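Local coordinates for reticulocyte binding protein (PDB 3FAX) that probably acts as a pullulanase-like debranching enzyme of the alpha-amylase family, hydrolysing alpha-1,6 bonds in branched alpha-glucans, at residues L319-V324 with S355-E360; Q621-T626 with H672-A677. All blocks are in the same frame, centred on the assembly; numbering follows the deposited sequence.

Interaction 1: L319-V324 with S355-E360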
loop_
_atom_site.group_PDB
_atom_site.type_symbol
_atom_site.label_atom_id
_atom_site.label_comp_id
_atom_site.label_asym_id
_atom_site.label_seq_id
_atom_site.Cartn_x
_atom_site.Cartn_y
_atom_site.Cartn_z
ATOM N N LEU A 319 -2.519 9.169 4.986
ATOM C CA LEU A 319 -1.404 10.009 5.471
ATOM C C LEU A 319 -1.134 11.127 4.484
ATOM O O LEU A 319 -1.427 10.997 3.295
ATOM C CB LEU A 319 -0.120 9.203 5.698
ATOM C CG LEU A 319 -0.136 8.232 6.884
ATOM C CD1 LEU A 319 1.266 7.699 7.091
ATOM C CD2 LEU A 319 -0.648 8.865 8.164
ATOM N N SER A 320 -0.591 12.230 4.983
ATOM C CA SER A 320 -0.349 13.405 4.156
ATOM C C SER A 320 0.496 13.051 2.941
ATOM O O SER A 320 1.506 12.378 3.067
ATOM C CB SER A 320 0.342 14.515 4.963
ATOM O OG SER A 320 0.913 15.498 4.106
ATOM N N TYR A 321 0.040 13.500 1.769
ATOM C CA TYR A 321 0.790 13.411 0.518
ATOM C C TYR A 321 0.993 14.804 -0.066
ATOM O O TYR A 321 0.219 15.718 0.212
ATOM C CB TYR A 321 0.089 12.505 -0.493
ATOM C CG TYR A 321 -1.407 12.718 -0.661
ATOM C CD1 TYR A 321 -1.906 13.674 -1.543
ATOM C CD2 TYR A 321 -2.319 11.928 0.034
ATOM C CE1 TYR A 321 -3.273 13.855 -1.713
ATOM C CE2 TYR A 321 -3.689 12.101 -0.122
ATOM C CZ TYR A 321 -4.162 13.067 -1.002
ATOM O OH TYR A 321 -5.522 13.241 -1.168
ATOM N N PHE A 322 2.018 14.938 -0.907
ATOM C CA PHE A 322 2.582 16.237 -1.255
ATOM C C PHE A 322 1.793 17.034 -2.305
ATOM O O PHE A 322 1.438 18.187 -2.060
ATOM C CB PHE A 322 4.038 16.054 -1.716
ATOM C CG PHE A 322 4.811 17.337 -1.820
ATOM C CD1 PHE A 322 5.624 17.758 -0.770
ATOM C CD2 PHE A 322 4.721 18.129 -2.959
ATOM C CE1 PHE A 322 6.340 18.941 -0.853
ATOM C CE2 PHE A 322 5.433 19.323 -3.051
ATOM C CZ PHE A 322 6.243 19.728 -1.998
ATOM N N TYR A 323 1.544 16.446 -3.474
ATOM C CA TYR A 323 0.971 17.202 -4.601
ATOM C C TYR A 323 -0.545 17.415 -4.509
ATOM O O TYR A 323 -1.324 16.654 -5.077
ATOM C CB TYR A 323 1.352 16.557 -5.939
ATOM C CG TYR A 323 2.772 16.863 -6.341
ATOM C CD1 TYR A 323 3.751 15.873 -6.340
ATOM C CD2 TYR A 323 3.141 18.151 -6.697
ATOM C CE1 TYR A 323 5.056 16.159 -6.700
ATOM C CE2 TYR A 323 4.437 18.448 -7.058
ATOM C CZ TYR A 323 5.390 17.449 -7.057
ATOM O OH TYR A 323 6.677 17.754 -7.418
ATOM N N VAL A 324 -0.945 18.476 -3.808
ATOM C CA VAL A 324 -2.355 18.787 -3.594
ATOM C C VAL A 324 -2.591 20.212 -3.144
ATOM O O VAL A 324 -1.703 20.862 -2.600
ATOM C CB VAL A 324 -2.986 17.891 -2.501
ATOM C CG1 VAL A 324 -3.619 16.682 -3.124
ATOM C CG2 VAL A 324 -1.955 17.515 -1.427
ATOM N N SER A 355 -3.508 13.597 5.850
ATOM C CA SER A 355 -3.758 14.596 4.831
ATOM C C SER A 355 -4.944 15.453 5.245
ATOM O O SER A 355 -5.910 14.952 5.822
ATOM C CB SER A 355 -4.070 13.923 3.506
ATOM O OG SER A 355 -4.259 14.890 2.508
ATOM N N GLY A 356 -4.868 16.746 4.950
ATOM C CA GLY A 356 -5.991 17.643 5.181
ATOM C C GLY A 356 -7.113 17.467 4.174
ATOM O O GLY A 356 -8.246 17.868 4.429
ATOM N N MET A 357 -6.798 16.845 3.039
ATOM C CA MET A 357 -7.725 16.714 1.917
ATOM C C MET A 357 -9.038 16.041 2.288
ATOM O O MET A 357 -10.062 16.352 1.693
ATOM C CB MET A 357 -7.058 15.938 0.781
ATOM C CG MET A 357 -7.859 15.859 -0.508
ATOM S SD MET A 357 -8.037 17.440 -1.336
ATOM C CE MET A 357 -6.416 17.613 -2.092
ATOM N N TYR A 358 -9.018 15.136 3.266
ATOM C CA TYR A 358 -10.223 14.378 3.635
ATOM C C TYR A 358 -10.918 14.929 4.882
ATOM O O TYR A 358 -11.762 14.256 5.479
ATOM C CB TYR A 358 -9.883 12.884 3.784
ATOM C CG TYR A 358 -9.130 12.367 2.583
ATOM C CD1 TYR A 358 -9.599 12.610 1.290
ATOM C CD2 TYR A 358 -7.934 11.670 2.724
ATOM C CE1 TYR A 358 -8.902 12.173 0.175
ATOM C CE2 TYR A 358 -7.228 11.216 1.603
ATOM C CZ TYR A 358 -7.722 11.472 0.331
ATOM O OH TYR A 358 -7.046 11.027 -0.786
ATOM N N SER A 359 -10.575 16.166 5.235
ATOM C CA SER A 359 -11.103 16.853 6.412
ATOM C C SER A 359 -12.115 17.901 5.975
ATOM O O SER A 359 -11.949 18.528 4.932
ATOM C CB SER A 359 -9.958 17.537 7.164
ATOM O OG SER A 359 -10.430 18.313 8.244
ATOM N N GLU A 360 -13.165 18.087 6.767
ATOM C CA GLU A 360 -14.099 19.191 6.540
ATOM C C GLU A 360 -13.493 20.538 6.951
ATOM O O GLU A 360 -13.786 21.565 6.338
ATOM C CB GLU A 360 -15.419 18.950 7.278
ATOM C CG GLU A 360 -16.278 17.883 6.632
ATOM C CD GLU A 360 -17.700 17.909 7.122
ATOM O OE1 GLU A 360 -17.910 17.706 8.331
ATOM O OE2 GLU A 360 -18.610 18.126 6.300
HETATM O O HOH W 1 -2.142 15.760 1.629
#
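Inside the long excursion that follows the second strand of the alpha-amylase barrel, strand 312-315, and runs on to helix 365-381, residues 319-324 fold against residues 355-360 through a pair of tyrosines. Tyr321 OH donates to Tyr358 OH at 2.7 Å. The two side chains cross at about a right angle, and the oxygen of Tyr358 lies at the edge of the Tyr321 ring, near its plane. Alongside the bond, ring carbons meet at 4.0 Å, Tyr321 CE2 against Tyr358 CE2, and Met357 CG packs 3.6 Å from Tyr321 OH, so that a methylene lies beside the bonded hydroxyl. Met357 bends at both chi2 and chi3 to carry its methyl group to Val324, although those carbons are modelled too close together for their separation to be trusted.

One face of the Tyr321 ring is covered by polar atoms. Ser355 OG lies above its rim, while a water sits 3.7 Å above its centre. With chi1 at 46°, CG of Tyr321 falls between the backbone N and the carbonyl carbon, which folds the ring beneath the very water that accepts from Tyr321 N. Ser355 OG also donates to this water. The same hydroxyl accepts from Met357 N at 3.2 Å, an ST turn with an N-H...O angle of 159°. Close by, Ser355 CB packs 3.8 Å from Ser320 CA, a side chain set against the neighbouring main chain. Val324 is also near a bound calcium ion, its side chain about 6 Å away.

The chemistry is therefore that of a buried polar seam: the water joins the two segments and satisfies a backbone N-H, the serine hydroxyl is used both as donor and as acceptor, and the hydroxyl of Tyr321 donates to a second phenol.

Interaction 2: Q621-T626 with H672-A677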
loop_
_atom_site.group_PDB
_atom_site.type_symbol
_atom_site.label_atom_id
_atom_site.label_comp_id
_atom_site.label_asym_id
_atom_site.label_seq_id
_atom_site.Cartn_x
_atom_site.Cartn_y
_atom_site.Cartn_z
ATOM N N GLN A 621 -15.503 -3.136 -8.338
ATOM C CA GLN A 621 -15.432 -4.478 -8.901
ATOM C C GLN A 621 -16.739 -5.232 -8.672
ATOM O O GLN A 621 -17.091 -6.111 -9.455
ATOM C CB GLN A 621 -14.282 -5.243 -8.256
ATOM C CG GLN A 621 -13.980 -6.615 -8.839
ATOM C CD GLN A 621 -12.837 -7.290 -8.104
ATOM O OE1 GLN A 621 -11.827 -6.650 -7.789
ATOM N NE2 GLN A 621 -12.987 -8.584 -7.821
ATOM N N GLU A 622 -17.452 -4.885 -7.600
ATOM C CA GLU A 622 -18.736 -5.505 -7.300
ATOM C C GLU A 622 -19.843 -5.122 -8.295
ATOM O O GLU A 622 -20.752 -5.912 -8.522
ATOM C CB GLU A 622 -19.172 -5.214 -5.853
ATOM C CG GLU A 622 -19.649 -3.775 -5.549
ATOM C CD GLU A 622 -18.555 -2.861 -5.009
ATOM O OE1 GLU A 622 -17.369 -3.057 -5.357
ATOM O OE2 GLU A 622 -18.889 -1.934 -4.241
ATOM N N TYR A 623 -19.767 -3.930 -8.886
ATOM C CA TYR A 623 -20.825 -3.448 -9.790
ATOM C C TYR A 623 -20.406 -3.333 -11.257
ATOM O O TYR A 623 -21.262 -3.222 -12.127
ATOM C CB TYR A 623 -21.409 -2.109 -9.295
ATOM C CG TYR A 623 -20.619 -0.858 -9.659
ATOM C CD1 TYR A 623 -20.661 -0.327 -10.950
ATOM C CD2 TYR A 623 -19.872 -0.178 -8.706
ATOM C CE1 TYR A 623 -19.961 0.821 -11.285
ATOM C CE2 TYR A 623 -19.164 0.975 -9.034
ATOM C CZ TYR A 623 -19.214 1.468 -10.327
ATOM O OH TYR A 623 -18.515 2.603 -10.670
ATOM N N GLY A 624 -19.108 -3.357 -11.536
ATOM C CA GLY A 624 -18.614 -3.245 -12.911
ATOM C C GLY A 624 -18.111 -1.853 -13.223
ATOM O O GLY A 624 -18.376 -1.316 -14.287
ATOM N N ARG A 625 -17.365 -1.287 -12.282
ATOM C CA ARG A 625 -16.798 0.045 -12.400
ATOM C C ARG A 625 -15.881 0.188 -13.608
ATOM O O ARG A 625 -15.126 -0.727 -13.939
ATOM C CB ARG A 625 -16.018 0.345 -11.127
ATOM C CG ARG A 625 -15.300 1.672 -11.081
ATOM C CD ARG A 625 -14.577 1.798 -9.763
ATOM N NE ARG A 625 -13.838 3.049 -9.664
ATOM C CZ ARG A 625 -13.122 3.427 -8.607
ATOM N NH1 ARG A 625 -13.030 2.642 -7.530
ATOM N NH2 ARG A 625 -12.499 4.604 -8.631
ATOM N N THR A 626 -15.939 1.358 -14.240
ATOM C CA THR A 626 -15.161 1.647 -15.447
ATOM C C THR A 626 -14.434 2.987 -15.341
ATOM O O THR A 626 -14.899 3.905 -14.661
ATOM C CB THR A 626 -16.061 1.656 -16.717
ATOM O OG1 THR A 626 -15.260 1.900 -17.879
ATOM C CG2 THR A 626 -17.138 2.722 -16.622
ATOM N N HIS A 672 -14.759 8.537 -9.845
ATOM C CA HIS A 672 -15.878 8.447 -8.891
ATOM C C HIS A 672 -16.521 7.056 -8.899
ATOM O O HIS A 672 -16.645 6.423 -9.942
ATOM C CB HIS A 672 -16.934 9.556 -9.112
ATOM C CG HIS A 672 -17.819 9.347 -10.308
ATOM N ND1 HIS A 672 -19.150 9.004 -10.196
ATOM C CD2 HIS A 672 -17.565 9.441 -11.634
ATOM C CE1 HIS A 672 -19.674 8.885 -11.403
ATOM N NE2 HIS A 672 -18.733 9.143 -12.292
ATOM N N PHE A 673 -16.879 6.586 -7.709
ATOM C CA PHE A 673 -17.661 5.376 -7.537
ATOM C C PHE A 673 -19.094 5.702 -7.956
ATOM O O PHE A 673 -19.657 6.715 -7.535
ATOM C CB PHE A 673 -17.600 4.945 -6.069
ATOM C CG PHE A 673 -18.358 3.678 -5.757
ATOM C CD1 PHE A 673 -17.760 2.433 -5.912
ATOM C CD2 PHE A 673 -19.657 3.734 -5.260
ATOM C CE1 PHE A 673 -18.456 1.265 -5.604
ATOM C CE2 PHE A 673 -20.355 2.573 -4.953
ATOM C CZ PHE A 673 -19.757 1.340 -5.124
ATOM N N ASP A 674 -19.676 4.843 -8.789
ATOM C CA ASP A 674 -20.985 5.097 -9.405
ATOM C C ASP A 674 -22.110 4.505 -8.552
ATOM O O ASP A 674 -22.397 3.307 -8.622
ATOM C CB ASP A 674 -21.007 4.518 -10.829
ATOM C CG ASP A 674 -21.990 5.230 -11.742
ATOM O OD1 ASP A 674 -23.198 5.279 -11.414
ATOM O OD2 ASP A 674 -21.545 5.738 -12.798
ATOM N N TRP A 675 -22.744 5.355 -7.751
ATOM C CA TRP A 675 -23.808 4.915 -6.840
ATOM C C TRP A 675 -25.112 4.508 -7.537
ATOM O O TRP A 675 -25.793 3.579 -7.090
ATOM C CB TRP A 675 -24.066 5.986 -5.778
ATOM C CG TRP A 675 -22.965 6.030 -4.792
ATOM C CD1 TRP A 675 -21.959 6.940 -4.727
ATOM C CD2 TRP A 675 -22.726 5.083 -3.750
ATOM N NE1 TRP A 675 -21.114 6.630 -3.693
ATOM C CE2 TRP A 675 -21.563 5.492 -3.076
ATOM C CE3 TRP A 675 -23.391 3.930 -3.315
ATOM C CZ2 TRP A 675 -21.044 4.787 -1.986
ATOM C CZ3 TRP A 675 -22.874 3.229 -2.232
ATOM C CH2 TRP A 675 -21.715 3.661 -1.581
ATOM N N ALA A 676 -25.452 5.188 -8.627
ATOM C CA ALA A 676 -26.598 4.788 -9.441
ATOM C C ALA A 676 -26.369 3.375 -9.985
ATOM O O ALA A 676 -27.225 2.499 -9.851
ATOM C CB ALA A 676 -26.820 5.781 -10.577
ATOM N N ALA A 677 -25.195 3.161 -10.575
ATOM C CA ALA A 677 -24.793 1.847 -11.094
ATOM C C ALA A 677 -24.758 0.746 -10.015
ATOM O O ALA A 677 -24.991 -0.427 -10.318
ATOM C CB ALA A 677 -23.419 1.950 -11.795
#
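Tyr623 and Phe673 form a T-shaped aromatic pair, the edge of the tyrosine directed at the face of the phenylalanine, with ring centroids 5.1 Å apart and planes at 88°. Between the rings the closest atoms are Tyr623 CE2 and Phe673 CE1, 3.5 Å apart. Further apolar packing comes from Ala677, whose CB rests 3.7 Å from Tyr623 CE1. The tyrosine is also layered between backbone atoms: Arg625 N lies above the rim of one face and Asp674 O above that of the other.

Hydrogen bonding fixes the far end of the same ring. Tyr623 OH accepts from Asp674 N at 3.1 Å, somewhat bent at 145°. The carboxylate of the same aspartate, at the N-cap position, caps the helix that follows: its CG is anti to the backbone N (chi1 -154°), and OD1, approached from above the carboxylate plane, takes the N-H of Ala677 at 3.0 Å.

The charged groups have their main partners outside the pair. Glu622 OE2 lies at the edge of the Phe673 ring, 3.5 Å from CZ, where the slightly positive C-H rim probably suits an anionic oxygen, while the hydroxyls of Tyr271 and Tyr304 hydrogen-bond to it and OE1 takes the backbone N-H of Gly620. Arg625, fully extended, passes near His672 O to reach Asp277 in a salt bridge and the carbonyl of Ser619.

Both segments belong to the excursion between the last barrel strand, 614-618, and helix 685-702; the arrangement is an N-capped helix start, that of helix 675-679, docked on the loop leaving the eighth strand of a TIM barrel.

Overall arrangement
Both contacts lie in long excursions that follow strands of the same closed barrel: interaction 1 after the second strand, 312-315, and interaction 2 after the eighth, 614-618. The first strand, 269-273, separates these two in the barrel, and Glu622 of interaction 2 bonds to its Tyr271. The contacts do not touch, their centres being 24 Å apart and their nearest atoms about 12 Å. Interaction 1 is the more deeply buried, and its loop-to-loop join depends on phenol, serine and water oxygens. Interaction 2, farther from the centre of the chain and only partly buried, sets a loop against a helix start by ring packing and one backbone-to-phenol hydrogen bond, its charged groups being paired mainly outside the two segments.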